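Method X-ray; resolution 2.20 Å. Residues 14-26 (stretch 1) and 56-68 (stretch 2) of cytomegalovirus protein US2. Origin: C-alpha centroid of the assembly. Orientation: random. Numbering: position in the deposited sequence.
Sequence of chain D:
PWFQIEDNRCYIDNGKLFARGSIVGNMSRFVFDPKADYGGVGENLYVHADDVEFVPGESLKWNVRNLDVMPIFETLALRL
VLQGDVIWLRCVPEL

Stretch 1 (14-26) NGKLFARGSIVGN
Stretch 2, residues 56-68: PGESLKWNVRNLD

Antiparallel pairing fixes where side chains emerge, and rotamers decide how they use the space; two strands of cytomegalovirus protein US2 illustrate both. Strand 16-25 runs at 171° to strand 59-65, with the axes 4.5 Å apart at closest approach. Hydrogen-bonded pairs Ile23–Leu60, Gly21–Trp62 and Ala19–Val64 alternate with the non-hydrogen-bonded pairs Val24–Ser59, Ser22–Lys61 and Arg20–Asn63, whose CA atoms lie closer together (4.2 to 4.3 Å from CA to CA within each pair, against 4.9 to 5.3 Å). Typical links are Ile23 N to Leu60 O and Leu60 N to Ile23 O, both 2.9 Å. Beyond Ala19 a beta bulge shifts the register by one, so Leu17 pairs with Leu67; Leu67 N to Leu17 O is 2.9 Å, whereas Leu17 N to Leu67 O is a very short 2.4 Å. The corner at Asn66 (phi/psi 57/42) accompanies this shift.

The central side chain is Trp62. With chi1 p (59°) and chi2 99°, its indole swings across the neighbouring strand and lies over Gly21, whose CA sits 3.5 Å from the centroid of the six-membered ring, 23° off the normal, a CH-pi contact. Gly21 is extended (-161/171), and its lack of a side chain makes this possible: an ideal CB would fall 1.9 Å from Trp62 CZ2. Ile23 (m, t) brings CG1 to 3.9 Å from Trp62 CZ3 at the ring edge. On the same face, Ala19 CB meets Val64 CB (t) at 4.1 Å, and Leu17 CB meets Leu67 CB at 3.9 Å, both leucines adopting t, p.

The opposite face is more polar. With chi1 to chi3 t, t, m and chi4 171°, Arg20 sets the edge of its guanidinium against Asn63 OD1 (Asn63 is t, chi2 26°), so Arg20 NE and NH2 donate to Asn63 OD1 at 3.2 and 3.3 Å. Phe18 (m, chi2 -101°) lays one ring face against the Arg65–Asn66 backbone.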

ATOM      1  N   ASN D  14      35.043  12.458  10.460  1.00 66.30           N
ATOM      2  CA  ASN D  14      35.237  11.159  11.088  1.00 65.09           C
ATOM      3  C   ASN D  14      33.986  10.311  11.183  1.00 63.25           C
ATOM      4  O   ASN D  14      33.545   9.950  12.265  1.00 64.10           O
ATOM      5  CB  ASN D  14      35.821  11.317  12.489  1.00 67.40           C
ATOM      6  CG  ASN D  14      37.262  10.854  12.569  1.00 69.40           C
ATOM      7  OD1 ASN D  14      37.681   9.951  11.830  1.00 69.21           O
ATOM      8  ND2 ASN D  14      38.031  11.462  13.476  1.00 71.11           N
ATOM      9  N   GLY D  15      33.409  10.001  10.042  1.00 61.39           N
ATOM     10  CA  GLY D  15      32.227   9.159  10.003  1.00 60.60           C
ATOM     11  C   GLY D  15      30.924   9.743  10.505  1.00 58.71           C
ATOM     12  O   GLY D  15      29.990   9.003  10.814  1.00 60.24           O
ATOM     13  N   LYS D  16      30.859  11.065  10.590  1.00 56.13           N
ATOM     14  CA  LYS D  16      29.659  11.734  11.047  1.00 53.77           C
ATOM     15  C   LYS D  16      29.296  12.892  10.109  1.00 51.72           C
ATOM     16  O   LYS D  16      30.158  13.585   9.569  1.00 49.15           O
ATOM     17  CB  LYS D  16      29.853  12.228  12.482  1.00 55.58           C
ATOM     18  CG  LYS D  16      29.985  11.105  13.504  1.00 58.35           C
ATOM     19  CD  LYS D  16      30.063  11.685  14.900  1.00 61.36           C
ATOM     20  CE  LYS D  16      30.021  10.614  15.973  1.00 64.09           C
ATOM     21  NZ  LYS D  16      30.091  11.244  17.334  1.00 65.52           N
ATOM     22  N   LEU D  17      28.001  13.082   9.900  1.00 48.84           N
ATOM     23  CA  LEU D  17      27.513  14.149   9.048  1.00 45.45           C
ATOM     24  C   LEU D  17      27.053  15.351   9.871  1.00 43.72           C
ATOM     25  O   LEU D  17      26.462  15.209  10.944  1.00 44.47           O
ATOM     26  CB  LEU D  17      26.355  13.627   8.197  1.00 44.63           C
ATOM     27  CG  LEU D  17      25.530  14.613   7.371  1.00 45.30           C
ATOM     28  CD1 LEU D  17      26.404  15.213   6.282  1.00 44.35           C
ATOM     29  CD2 LEU D  17      24.339  13.908   6.751  1.00 41.28           C
ATOM     30  N   PHE D  18      27.363  16.537   9.368  1.00 41.70           N
ATOM     31  CA  PHE D  18      26.961  17.796  10.000  1.00 42.10           C
ATOM     32  C   PHE D  18      26.361  18.571   8.839  1.00 41.98           C
ATOM     33  O   PHE D  18      27.031  18.777   7.829  1.00 40.85           O
ATOM     34  CB  PHE D  18      28.164  18.557  10.558  1.00 40.64           C
ATOM     35  CG  PHE D  18      28.700  17.991  11.835  1.00 40.40           C
ATOM     36  CD1 PHE D  18      28.399  18.588  13.059  1.00 42.20           C
ATOM     37  CD2 PHE D  18      29.501  16.854  11.818  1.00 39.61           C
ATOM     38  CE1 PHE D  18      28.890  18.055  14.261  1.00 41.83           C
ATOM     39  CE2 PHE D  18      29.997  16.312  13.004  1.00 39.67           C
ATOM     40  CZ  PHE D  18      29.690  16.914  14.230  1.00 42.85           C
ATOM     41  N   ALA D  19      25.097  18.963   8.956  1.00 40.27           N
ATOM     42  CA  ALA D  19      24.449  19.692   7.876  1.00 38.54           C
ATOM     43  C   ALA D  19      23.572  20.784   8.458  1.00 39.11           C
ATOM     44  O   ALA D  19      22.795  20.551   9.378  1.00 35.56           O
ATOM     45  CB  ALA D  19      23.619  18.748   7.035  1.00 38.36           C
ATOM     46  N   ARG D  20      23.725  21.985   7.912  1.00 40.35           N
ATOM     47  CA  ARG D  20      22.967  23.129   8.376  1.00 42.73           C
ATOM     48  C   ARG D  20      22.319  23.798   7.179  1.00 43.05           C
ATOM     49  O   ARG D  20      22.915  23.889   6.107  1.00 42.59           O
ATOM     50  CB  ARG D  20      23.888  24.121   9.083  1.00 43.91           C
ATOM     51  CG  ARG D  20      23.150  25.307   9.680  1.00 48.83           C
ATOM     52  CD  ARG D  20      24.092  26.143  10.515  1.00 52.95           C
ATOM     53  NE  ARG D  20      24.761  25.314  11.513  1.00 56.27           N
ATOM     54  CZ  ARG D  20      25.772  25.722  12.273  1.00 57.90           C
ATOM     55  NH1 ARG D  20      26.235  26.958  12.144  1.00 59.45           N
ATOM     56  NH2 ARG D  20      26.316  24.899  13.161  1.00 56.06           N
ATOM     57  N   GLY D  21      21.092  24.256   7.358  1.00 40.83           N
ATOM     58  CA  GLY D  21      20.414  24.907   6.269  1.00 39.37           C
ATOM     59  C   GLY D  21      19.282  25.736   6.819  1.00 39.79           C
ATOM     60  O   GLY D  21      18.947  25.664   8.003  1.00 39.40           O
ATOM     61  N   SER D  22      18.681  26.528   5.950  1.00 39.62           N
ATOM     62  CA  SER D  22      17.585  27.371   6.364  1.00 40.05           C
ATOM     63  C   SER D  22      16.716  27.706   5.174  1.00 39.39           C
ATOM     64  O   SER D  22      17.207  27.845   4.048  1.00 37.52           O
ATOM     65  CB  SER D  22      18.121  28.657   6.995  1.00 40.48           C
ATOM     66  OG  SER D  22      17.068  29.574   7.238  1.00 46.57           O
ATOM     67  N   ILE D  23      15.420  27.820   5.437  1.00 39.46           N
ATOM     68  CA  ILE D  23      14.443  28.167   4.417  1.00 39.15           C
ATOM     69  C   ILE D  23      13.423  29.091   5.082  1.00 39.26           C
ATOM     70  O   ILE D  23      12.931  28.782   6.169  1.00 40.93           O
ATOM     71  CB  ILE D  23      13.716  26.907   3.904  1.00 40.47           C
ATOM     72  CG1 ILE D  23      14.711  26.016   3.155  1.00 40.92           C
ATOM     73  CG2 ILE D  23      12.542  27.293   3.016  1.00 37.26           C
ATOM     74  CD1 ILE D  23      14.111  24.759   2.612  1.00 42.48           C
ATOM     75  N   VAL D  24      13.147  30.253   4.499  1.00 37.26           N
ATOM     76  CA  VAL D  24      12.122  31.111   5.094  1.00 37.97           C
ATOM     77  C   VAL D  24      10.950  31.007   4.137  1.00 38.08           C
ATOM     78  O   VAL D  24      11.144  30.739   2.950  1.00 37.14           O
ATOM     79  CB  VAL D  24      12.539  32.623   5.242  1.00 35.88           C
ATOM     80  CG1 VAL D  24      13.593  32.775   6.309  1.00 35.00           C
ATOM     81  CG2 VAL D  24      13.023  33.181   3.925  1.00 35.15           C
ATOM     82  N   GLY D  25       9.742  31.195   4.659  1.00 38.86           N
ATOM     83  CA  GLY D  25       8.536  31.127   3.849  1.00 39.56           C
ATOM     84  C   GLY D  25       7.338  31.068   4.776  1.00 41.45           C
ATOM     85  O   GLY D  25       7.497  31.048   6.004  1.00 39.91           O
ATOM     86  N   ASN D  26       6.137  31.030   4.211  1.00 43.48           N
ATOM     87  CA  ASN D  26       4.949  30.982   5.049  1.00 47.04           C
ATOM     88  C   ASN D  26       4.322  29.590   5.172  1.00 47.13           C
ATOM     89  O   ASN D  26       3.108  29.486   5.370  1.00 49.62           O
ATOM     90  CB  ASN D  26       3.906  32.005   4.554  1.00 48.84           C
ATOM     91  CG  ASN D  26       3.465  31.754   3.115  1.00 53.08           C
ATOM     92  OD1 ASN D  26       3.993  30.871   2.426  1.00 55.13           O
ATOM     93  ND2 ASN D  26       2.486  32.540   2.651  1.00 54.09           N
ATOM     94  N   PRO D  56       6.086  27.802  12.328  1.00 38.48           N
ATOM     95  CA  PRO D  56       4.937  27.904  11.422  1.00 38.20           C
ATOM     96  C   PRO D  56       4.831  29.298  10.846  1.00 38.57           C
ATOM     97  O   PRO D  56       4.969  30.277  11.571  1.00 37.72           O
ATOM     98  CB  PRO D  56       3.751  27.570  12.321  1.00 38.53           C
ATOM     99  CG  PRO D  56       4.324  26.647  13.328  1.00 38.10           C
ATOM    100  CD  PRO D  56       5.690  27.222  13.626  1.00 38.85           C
ATOM    101  N   GLY D  57       4.596  29.372   9.543  1.00 40.19           N
ATOM    102  CA  GLY D  57       4.462  30.650   8.869  1.00 43.15           C
ATOM    103  C   GLY D  57       5.740  31.450   8.650  1.00 43.52           C
ATOM    104  O   GLY D  57       5.709  32.467   7.968  1.00 44.34           O
ATOM    105  N   GLU D  58       6.863  30.993   9.201  1.00 42.48           N
ATOM    106  CA  GLU D  58       8.121  31.721   9.056  1.00 42.90           C
ATOM    107  C   GLU D  58       9.314  30.986   8.473  1.00 39.84           C
ATOM    108  O   GLU D  58       9.891  31.425   7.492  1.00 38.89           O
ATOM    109  CB  GLU D  58       8.571  32.278  10.402  1.00 45.15           C
ATOM    110  CG  GLU D  58       7.873  33.539  10.850  1.00 52.08           C
ATOM    111  CD  GLU D  58       8.318  33.961  12.246  1.00 54.78           C
ATOM    112  OE1 GLU D  58       9.543  33.949  12.517  1.00 56.51           O
ATOM    113  OE2 GLU D  58       7.452  34.311  13.076  1.00 58.28           O
ATOM    114  N   SER D  59       9.693  29.870   9.088  1.00 35.76           N
ATOM    115  CA  SER D  59      10.864  29.171   8.628  1.00 35.64           C
ATOM    116  C   SER D  59      11.058  27.724   9.046  1.00 36.07           C
ATOM    117  O   SER D  59      10.438  27.209   9.981  1.00 32.78           O
ATOM    118  CB  SER D  59      12.087  29.925   9.105  1.00 35.98           C
ATOM    119  OG  SER D  59      12.147  29.859  10.524  1.00 31.05           O
ATOM    120  N   LEU D  60      11.993  27.095   8.348  1.00 34.65           N
ATOM    121  CA  LEU D  60      12.368  25.713   8.620  1.00 34.93           C
ATOM    122  C   LEU D  60      13.893  25.721   8.587  1.00 35.17           C
ATOM    123  O   LEU D  60      14.518  26.105   7.584  1.00 34.03           O
ATOM    124  CB  LEU D  60      11.783  24.780   7.553  1.00 33.76           C
ATOM    125  CG  LEU D  60      11.877  23.250   7.654  1.00 36.02           C
ATOM    126  CD1 LEU D  60      13.108  22.813   6.971  1.00 36.91           C
ATOM    127  CD2 LEU D  60      11.845  22.762   9.111  1.00 32.15           C
ATOM    128  N   LYS D  61      14.497  25.338   9.697  1.00 34.49           N
ATOM    129  CA  LYS D  61      15.946  25.307   9.774  1.00 35.71           C
ATOM    130  C   LYS D  61      16.443  23.977  10.320  1.00 36.86           C
ATOM    131  O   LYS D  61      15.794  23.332  11.161  1.00 36.81           O
ATOM    132  CB  LYS D  61      16.446  26.434  10.675  1.00 37.48           C
ATOM    133  CG  LYS D  61      16.150  27.822  10.140  1.00 38.94           C
ATOM    134  CD  LYS D  61      16.508  28.876  11.166  1.00 42.82           C
ATOM    135  CE  LYS D  61      16.393  30.282  10.590  1.00 46.11           C
ATOM    136  NZ  LYS D  61      16.871  31.294  11.573  1.00 48.42           N
ATOM    137  N   TRP D  62      17.608  23.562   9.841  1.00 35.33           N
ATOM    138  CA  TRP D  62      18.172  22.325  10.322  1.00 34.83           C
ATOM    139  C   TRP D  62      19.618  22.530  10.713  1.00 35.30           C
ATOM    140  O   TRP D  62      20.302  23.398  10.176  1.00 35.58           O
ATOM    141  CB  TRP D  62      18.021  21.217   9.278  1.00 30.99           C
ATOM    142  CG  TRP D  62      18.646  21.467   7.963  1.00 30.95           C
ATOM    143  CD1 TRP D  62      19.848  20.994   7.538  1.00 31.12           C
ATOM    144  CD2 TRP D  62      18.066  22.154   6.832  1.00 30.70           C
ATOM    145  NE1 TRP D  62      20.052  21.328   6.217  1.00 28.23           N
ATOM    146  CE2 TRP D  62      18.977  22.035   5.761  1.00 28.88           C
ATOM    147  CE3 TRP D  62      16.867  22.838   6.623  1.00 30.07           C
ATOM    148  CZ2 TRP D  62      18.724  22.581   4.489  1.00 31.42           C
ATOM    149  CZ3 TRP D  62      16.610  23.377   5.363  1.00 32.50           C
ATOM    150  CH2 TRP D  62      17.534  23.244   4.307  1.00 31.19           C
ATOM    151  N   ASN D  63      20.062  21.728  11.668  1.00 34.48           N
ATOM    152  CA  ASN D  63      21.401  21.789  12.208  1.00 32.77           C
ATOM    153  C   ASN D  63      21.770  20.364  12.627  1.00 32.77           C
ATOM    154  O   ASN D  63      21.970  20.063  13.802  1.00 32.57           O
ATOM    155  CB  ASN D  63      21.429  22.715  13.421  1.00 33.14           C
ATOM    156  CG  ASN D  63      22.841  22.912  13.967  1.00 36.52           C
ATOM    157  OD1 ASN D  63      23.813  22.791  13.223  1.00 36.24           O
ATOM    158  ND2 ASN D  63      22.957  23.229  15.260  1.00 34.48           N
ATOM    159  N   VAL D  64      21.832  19.492  11.639  1.00 31.30           N
ATOM    160  CA  VAL D  64      22.151  18.091  11.853  1.00 35.54           C
ATOM    161  C   VAL D  64      23.563  17.939  12.399  1.00 37.07           C
ATOM    162  O   VAL D  64      24.524  18.401  11.785  1.00 37.79           O
ATOM    163  CB  VAL D  64      22.014  17.314  10.536  1.00 34.38           C
ATOM    164  CG1 VAL D  64      22.396  15.848  10.742  1.00 35.79           C
ATOM    165  CG2 VAL D  64      20.582  17.418  10.034  1.00 33.92           C
ATOM    166  N   ARG D  65      23.694  17.302  13.551  1.00 37.92           N
ATOM    167  CA  ARG D  65      25.002  17.147  14.173  1.00 40.61           C
ATOM    168  C   ARG D  65      25.329  15.687  14.495  1.00 41.46           C
ATOM    169  O   ARG D  65      24.492  14.942  15.012  1.00 42.42           O
ATOM    170  CB  ARG D  65      25.077  18.014  15.444  1.00 41.65           C
ATOM    171  CG  ARG D  65      24.952  19.520  15.193  1.00 42.50           C
ATOM    172  CD  ARG D  65      24.469  20.275  16.420  1.00 41.67           C
ATOM    173  NE  ARG D  65      23.032  20.133  16.639  1.00 43.24           N
ATOM    174  CZ  ARG D  65      22.366  20.728  17.624  1.00 45.37           C
ATOM    175  NH1 ARG D  65      23.016  21.507  18.481  1.00 44.71           N
ATOM    176  NH2 ARG D  65      21.053  20.545  17.749  1.00 44.10           N
ATOM    177  N   ASN D  66      26.544  15.293  14.098  1.00 41.26           N
ATOM    178  CA  ASN D  66      27.111  13.959  14.328  1.00 41.08           C
ATOM    179  C   ASN D  66      26.342  12.771  13.820  1.00 39.26           C
ATOM    180  O   ASN D  66      26.236  11.761  14.493  1.00 37.55           O
ATOM    181  CB  ASN D  66      27.348  13.759  15.802  1.00 44.18           C
ATOM    182  CG  ASN D  66      28.546  14.490  16.269  1.00 50.21           C
ATOM    183  OD1 ASN D  66      29.680  14.093  15.971  1.00 52.90           O
ATOM    184  ND2 ASN D  66      28.329  15.590  16.991  1.00 52.45           N
ATOM    185  N   LEU D  67      25.814  12.890  12.622  1.00 38.29           N
ATOM    186  CA  LEU D  67      25.040  11.816  12.066  1.00 38.80           C
ATOM    187  C   LEU D  67      25.964  10.803  11.407  1.00 38.53           C
ATOM    188  O   LEU D  67      26.657  11.122  10.442  1.00 36.83           O
ATOM    189  CB  LEU D  67      24.037  12.383  11.059  1.00 34.03           C
ATOM    190  CG  LEU D  67      23.133  11.307  10.488  1.00 33.57           C
ATOM    191  CD1 LEU D  67      22.417  10.571  11.626  1.00 36.99           C
ATOM    192  CD2 LEU D  67      22.151  11.940   9.553  1.00 35.27           C
ATOM    193  N   ASP D  68      25.987   9.589  11.934  1.00 40.79           N
ATOM    194  CA  ASP D  68      26.849   8.568  11.356  1.00 45.64           C
ATOM    195  C   ASP D  68      26.413   8.259   9.937  1.00 46.39           C
ATOM    196  O   ASP D  68      25.267   7.918   9.693  1.00 47.76           O
ATOM    197  CB  ASP D  68      26.812   7.254  12.151  1.00 47.17           C
ATOM    198  CG  ASP D  68      27.437   7.368  13.528  1.00 51.72           C
ATOM    199  OD1 ASP D  68      28.304   8.245  13.745  1.00 54.60           O
ATOM    200  OD2 ASP D  68      27.065   6.551  14.400  1.00 55.26           O
TER